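Local coordinates for protein vestitone reductase (Medicago sativa, PDB 2P4H) that catalyses the NADPH-dependent, stereospecific reduction of (3R)-vestitone to the corresponding isoflavan-4-ol, the penultimate step in making the defence compound medicarpin, at residues A[64-68]-A[106-110]; A[219-225]-A[250-256]. All coordinates share one frame; numbering follows the deposited sequence.

Contact 1 (A[64-68]-A[106-110]); sequences NPDSF and GILKA
Phe68 lays the flat of its ring over Ile107 on helix 95-111, where CB of Ile107 stands 3.8 Å from the ring centroid and only 6° off its normal, a CH-pi contact over the face. The phenyl reaches this place because CG lies anti to its own carbonyl carbon (chi1 -74°). Ile107 in turn has CG1 anti to the backbone N (chi1 -173°) and stays extended to CD1, which meets Phe68 CD1 at 3.7 Å; the two side chains cross at about a right angle. At the root of the ring, Phe68 CB rests against the methyl of Ala110.

The same methyl also meets a backbone group, Ala110 CB lying 3.3 Å from Pro65 O. Pro65 itself lies over the helix at Gly106, with Pro65 CA 3.4 Å from Gly106 O in a CA-H...O contact. The proline ring runs alongside the base of Lys109, where Pro65 CG lies 3.8 Å from Lys109 CB, while the extended lysine chain leads its amino group away. No hydrogen bond crosses the interface. Within the loop, Asn64 O accepts from both N and OG of Ser67, and Ser67 OG also bonds to Asp61 N. Helix 95-111 is thus joined to the loop after strand 55-57 on the flank of a Rossmann-type nucleotide-binding domain, with Ile107 also reaching the central strands 3-7 and 77-80.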
loop_
_atom_site.group_PDB
_atom_site.type_symbol
_atom_site.label_atom_id
_atom_site.label_comp_id
_atom_site.label_asym_id
_atom_site.label_seq_id
_atom_site.Cartn_x
_atom_site.Cartn_y
_atom_site.Cartn_z
ATOM N N ASN A 64 0.506 -19.035 10.772
ATOM C CA ASN A 64 1.344 -20.236 10.806
ATOM C C ASN A 64 2.550 -20.135 9.880
ATOM O O ASN A 64 2.431 -20.315 8.669
ATOM C CB ASN A 64 0.520 -21.471 10.436
ATOM C CG ASN A 64 1.345 -22.748 10.450
ATOM O OD1 ASN A 64 2.488 -22.761 10.911
ATOM N ND2 ASN A 64 0.762 -23.835 9.952
ATOM N N PRO A 65 3.736 -19.859 10.444
ATOM C CA PRO A 65 4.954 -19.738 9.638
ATOM C C PRO A 65 5.193 -20.925 8.704
ATOM O O PRO A 65 5.529 -20.748 7.536
ATOM C CB PRO A 65 6.054 -19.602 10.690
ATOM C CG PRO A 65 5.351 -18.931 11.828
ATOM C CD PRO A 65 4.033 -19.665 11.873
ATOM N N ASP A 66 5.013 -22.138 9.218
ATOM C CA ASP A 66 5.237 -23.324 8.405
ATOM C C ASP A 66 4.343 -23.410 7.173
ATOM O O ASP A 66 4.729 -24.005 6.169
ATOM C CB ASP A 66 5.055 -24.590 9.241
ATOM C CG ASP A 66 5.361 -25.846 8.452
ATOM O OD1 ASP A 66 6.543 -26.056 8.098
ATOM O OD2 ASP A 66 4.420 -26.616 8.173
ATOM N N SER A 67 3.152 -22.822 7.239
ATOM C CA SER A 67 2.238 -22.867 6.103
ATOM C C SER A 67 2.761 -22.055 4.916
ATOM O O SER A 67 2.208 -22.129 3.819
ATOM C CB SER A 67 0.849 -22.358 6.505
ATOM O OG SER A 67 0.819 -20.944 6.608
ATOM N N PHE A 68 3.824 -21.284 5.143
ATOM C CA PHE A 68 4.433 -20.467 4.091
ATOM C C PHE A 68 5.710 -21.085 3.525
ATOM O O PHE A 68 6.263 -20.579 2.549
ATOM C CB PHE A 68 4.786 -19.074 4.628
ATOM C CG PHE A 68 3.601 -18.179 4.825
ATOM C CD1 PHE A 68 2.987 -17.567 3.733
ATOM C CD2 PHE A 68 3.093 -17.949 6.099
ATOM C CE1 PHE A 68 1.882 -16.739 3.911
ATOM C CE2 PHE A 68 1.988 -17.122 6.287
ATOM C CZ PHE A 68 1.382 -16.517 5.190
ATOM N N GLY A 106 4.043 -13.883 10.580
ATOM C CA GLY A 106 3.976 -15.247 10.074
ATOM C C GLY A 106 4.954 -15.603 8.968
ATOM O O GLY A 106 5.832 -16.459 9.133
ATOM N N ILE A 107 4.812 -14.944 7.828
ATOM C CA ILE A 107 5.686 -15.229 6.706
ATOM C C ILE A 107 7.118 -14.734 6.944
ATOM O O ILE A 107 8.068 -15.261 6.365
ATOM C CB ILE A 107 5.091 -14.654 5.395
ATOM C CG1 ILE A 107 5.931 -15.108 4.199
ATOM C CG2 ILE A 107 4.968 -13.135 5.487
ATOM C CD1 ILE A 107 5.293 -14.809 2.858
ATOM N N LEU A 108 7.286 -13.735 7.808
ATOM C CA LEU A 108 8.626 -13.244 8.112
ATOM C C LEU A 108 9.377 -14.310 8.927
ATOM O O LEU A 108 10.568 -14.546 8.717
ATOM C CB LEU A 108 8.551 -11.926 8.895
ATOM C CG LEU A 108 9.877 -11.264 9.286
ATOM C CD1 LEU A 108 10.716 -10.962 8.049
ATOM C CD2 LEU A 108 9.582 -9.982 10.052
ATOM N N LYS A 109 8.677 -14.958 9.854
ATOM C CA LYS A 109 9.294 -16.012 10.657
ATOM C C LYS A 109 9.711 -17.161 9.741
ATOM O O LYS A 109 10.759 -17.777 9.935
ATOM C CB LYS A 109 8.313 -16.520 11.716
ATOM C CG LYS A 109 8.071 -15.545 12.858
ATOM C CD LYS A 109 6.963 -16.041 13.773
ATOM C CE LYS A 109 6.729 -15.090 14.933
ATOM N NZ LYS A 109 5.595 -15.542 15.789
ATOM N N ALA A 110 8.890 -17.438 8.734
ATOM C CA ALA A 110 9.186 -18.510 7.787
ATOM C C ALA A 110 10.458 -18.205 7.000
ATOM O O ALA A 110 11.161 -19.115 6.557
ATOM C CB ALA A 110 8.016 -18.696 6.827
#

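Contact 2 (A[219-225]-A[250-256]); sequences VTRFHMV and SPFIVPI
Arg221 sends CG anti to its backbone N (chi1 -173°), and Ile253, with CG1 likewise anti to N, turns CD1 toward it through chi2 (61°); the two chains meet at a slant on one face of the strand pair, Arg221 CG lying 3.8 Å from Ile253 CD1. On the other face Met224 has CG anti to its carbonyl carbon and SD extended from there (chi2 178°), so that Met224 SD comes within 3.8 Å of Val254 CG2, with the side chains nearly perpendicular.

The backbones form an antiparallel ladder. Phe222 and Val254 are a hydrogen-bonded pair, Phe222 N to Val254 O 2.9 Å and Val254 N to Phe222 O 2.8 Å, and Met224 with Phe252 makes the next. Val254 O also sits at the edge of the Phe222 ring, in its plane, while Val219 CG1 covers one face of that ring. Arg221 with Pro255 and His223 with Ile253 are the non-hydrogen-bonded pairs. At the corner itself, Ile256 N reaches Thr220 O at 2.8 Å, so one more backbone bond ties the first residue of helix 256-266, which Pro255 precedes as N-cap residue, to the corner. At the opposite end Val225 CG2 packs on Pro251 CD at 3.5 Å.

Strand 252-255 pairs with strand 219-226, which is also joined by strands 189-191 and 284-285 in a small mixed sheet. Arg221, bent at chi3, bonds through NE to the carbonyl of Leu286, His223 ND1 bonds to that of Pro287, and helix 305-319 packs on Met224 and Phe252 through Met308.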
loop_
_atom_site.group_PDB
_atom_site.type_symbol
_atom_site.label_atom_id
_atom_site.label_comp_id
_atom_site.label_asym_id
_atom_site.label_seq_id
_atom_site.Cartn_x
_atom_site.Cartn_y
_atom_site.Cartn_z
ATOM N N VAL A 219 -11.554 13.682 4.326
ATOM C CA VAL A 219 -10.185 14.148 4.157
ATOM C C VAL A 219 -10.176 15.344 3.197
ATOM O O VAL A 219 -10.810 15.303 2.136
ATOM C CB VAL A 219 -9.303 13.018 3.583
ATOM C CG1 VAL A 219 -7.949 13.563 3.161
ATOM C CG2 VAL A 219 -9.133 11.922 4.627
ATOM N N THR A 220 -9.473 16.409 3.579
ATOM C CA THR A 220 -9.391 17.603 2.746
ATOM C C THR A 220 -7.983 17.901 2.222
ATOM O O THR A 220 -7.769 18.883 1.518
ATOM C CB THR A 220 -9.967 18.824 3.477
ATOM O OG1 THR A 220 -9.412 18.900 4.794
ATOM C CG2 THR A 220 -11.491 18.710 3.564
ATOM N N ARG A 221 -7.019 17.067 2.599
ATOM C CA ARG A 221 -5.658 17.160 2.071
ATOM C C ARG A 221 -5.179 15.722 2.096
ATOM O O ARG A 221 -5.069 15.104 3.157
ATOM C CB ARG A 221 -4.729 18.053 2.894
ATOM C CG ARG A 221 -3.376 18.229 2.190
ATOM C CD ARG A 221 -2.514 19.279 2.857
ATOM N NE ARG A 221 -2.145 18.879 4.210
ATOM C CZ ARG A 221 -1.798 19.729 5.171
ATOM N NH1 ARG A 221 -1.773 21.034 4.929
ATOM N NH2 ARG A 221 -1.477 19.274 6.374
ATOM N N PHE A 222 -4.906 15.199 0.907
ATOM C CA PHE A 222 -4.520 13.805 0.721
ATOM C C PHE A 222 -3.054 13.530 0.423
ATOM O O PHE A 222 -2.492 14.145 -0.489
ATOM C CB PHE A 222 -5.286 13.208 -0.475
ATOM C CG PHE A 222 -6.789 13.270 -0.373
ATOM C CD1 PHE A 222 -7.519 12.108 -0.155
ATOM C CD2 PHE A 222 -7.477 14.467 -0.561
ATOM C CE1 PHE A 222 -8.913 12.129 -0.133
ATOM C CE2 PHE A 222 -8.880 14.496 -0.540
ATOM C CZ PHE A 222 -9.590 13.321 -0.326
ATOM N N HIS A 223 -2.426 12.625 1.177
ATOM C CA HIS A 223 -1.078 12.209 0.800
ATOM C C HIS A 223 -1.403 11.064 -0.173
ATOM O O HIS A 223 -2.286 10.237 0.094
ATOM C CB HIS A 223 -0.187 11.769 1.991
ATOM C CG HIS A 223 -0.897 11.100 3.131
ATOM N ND1 HIS A 223 -0.620 11.422 4.443
ATOM C CD2 HIS A 223 -1.754 10.051 3.176
ATOM C CE1 HIS A 223 -1.270 10.599 5.247
ATOM N NE2 HIS A 223 -1.967 9.758 4.503
ATOM N N MET A 224 -0.726 11.039 -1.321
ATOM C CA MET A 224 -1.030 10.054 -2.360
ATOM C C MET A 224 0.179 9.518 -3.120
ATOM O O MET A 224 1.264 10.101 -3.077
ATOM C CB MET A 224 -1.990 10.691 -3.381
ATOM C CG MET A 224 -3.150 11.483 -2.771
ATOM S SD MET A 224 -4.215 12.263 -4.010
ATOM C CE MET A 224 -5.154 10.841 -4.542
ATOM N N VAL A 225 -0.034 8.408 -3.828
ATOM C CA VAL A 225 0.998 7.778 -4.651
ATOM C C VAL A 225 0.318 6.957 -5.748
ATOM O O VAL A 225 -0.788 6.457 -5.556
ATOM C CB VAL A 225 1.924 6.842 -3.813
ATOM C CG1 VAL A 225 1.142 5.642 -3.290
ATOM C CG2 VAL A 225 3.110 6.385 -4.655
ATOM N N SER A 250 5.418 8.375 -0.725
ATOM C CA SER A 250 4.295 9.303 -0.820
ATOM C C SER A 250 4.756 10.591 -1.500
ATOM O O SER A 250 4.953 11.613 -0.844
ATOM C CB SER A 250 3.845 9.583 0.619
ATOM O OG SER A 250 2.704 10.400 0.705
ATOM N N PRO A 251 4.904 10.564 -2.834
ATOM C CA PRO A 251 5.358 11.732 -3.596
ATOM C C PRO A 251 4.406 12.910 -3.725
ATOM O O PRO A 251 4.829 14.010 -4.090
ATOM C CB PRO A 251 5.691 11.133 -4.958
ATOM C CG PRO A 251 4.618 10.098 -5.113
ATOM C CD PRO A 251 4.602 9.437 -3.738
ATOM N N PHE A 252 3.129 12.693 -3.433
ATOM C CA PHE A 252 2.148 13.757 -3.582
ATOM C C PHE A 252 1.431 14.158 -2.299
ATOM O O PHE A 252 1.142 13.319 -1.444
ATOM C CB PHE A 252 1.066 13.352 -4.601
ATOM C CG PHE A 252 1.591 12.690 -5.851
ATOM C CD1 PHE A 252 2.664 13.230 -6.557
ATOM C CD2 PHE A 252 0.970 11.547 -6.349
ATOM C CE1 PHE A 252 3.109 12.637 -7.745
ATOM C CE2 PHE A 252 1.404 10.952 -7.534
ATOM C CZ PHE A 252 2.475 11.499 -8.233
ATOM N N ILE A 253 1.157 15.451 -2.173
ATOM C CA ILE A 253 0.378 15.977 -1.057
ATOM C C ILE A 253 -0.591 16.900 -1.797
ATOM O O ILE A 253 -0.193 17.883 -2.432
ATOM C CB ILE A 253 1.256 16.688 0.012
ATOM C CG1 ILE A 253 0.368 17.108 1.185
ATOM C CG2 ILE A 253 2.029 17.849 -0.585
ATOM C CD1 ILE A 253 -0.325 15.936 1.882
ATOM N N VAL A 254 -1.871 16.543 -1.730
ATOM C CA VAL A 254 -2.904 17.224 -2.496
ATOM C C VAL A 254 -4.098 17.817 -1.765
ATOM O O VAL A 254 -4.988 17.090 -1.317
ATOM C CB VAL A 254 -3.456 16.242 -3.563
ATOM C CG1 VAL A 254 -4.340 16.974 -4.554
ATOM C CG2 VAL A 254 -2.295 15.535 -4.266
ATOM N N PRO A 255 -4.140 19.152 -1.642
ATOM C CA PRO A 255 -5.276 19.783 -0.966
ATOM C C PRO A 255 -6.504 19.545 -1.842
ATOM O O PRO A 255 -6.395 19.512 -3.069
ATOM C CB PRO A 255 -4.884 21.257 -0.928
ATOM C CG PRO A 255 -3.384 21.213 -0.883
ATOM C CD PRO A 255 -3.063 20.129 -1.888
ATOM N N ILE A 256 -7.669 19.392 -1.229
ATOM C CA ILE A 256 -8.877 19.145 -2.004
ATOM C C ILE A 256 -9.181 20.300 -2.971
ATOM O O ILE A 256 -9.796 20.096 -4.019
ATOM C CB ILE A 256 -10.077 18.859 -1.054
ATOM C CG1 ILE A 256 -11.231 18.238 -1.841
ATOM C CG2 ILE A 256 -10.503 20.127 -0.337
ATOM C CD1 ILE A 256 -12.283 17.593 -0.952
#

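In the fold
From the N terminus the chain first builds strands 3-7, 27-31 and 55-57 of the parallel sheet, then enters the loop at 64-68. Contact 1 closes when helix 95-111 returns to that loop, enclosing strand 77-80. The chain next adds strands 119-125 and 182-187 before contact 2 opens at 219-225; it closes at 250-256, after helix 227-239 and the sheet's outermost strand 245-248. The two loops follow in series and neither nest nor cross. Their centres are 35 Å apart, on opposite sides of the chain's centre: contact 1 joins elements flanking the nucleotide-binding sheet, whereas contact 2 pairs strands of the separate mixed sheet.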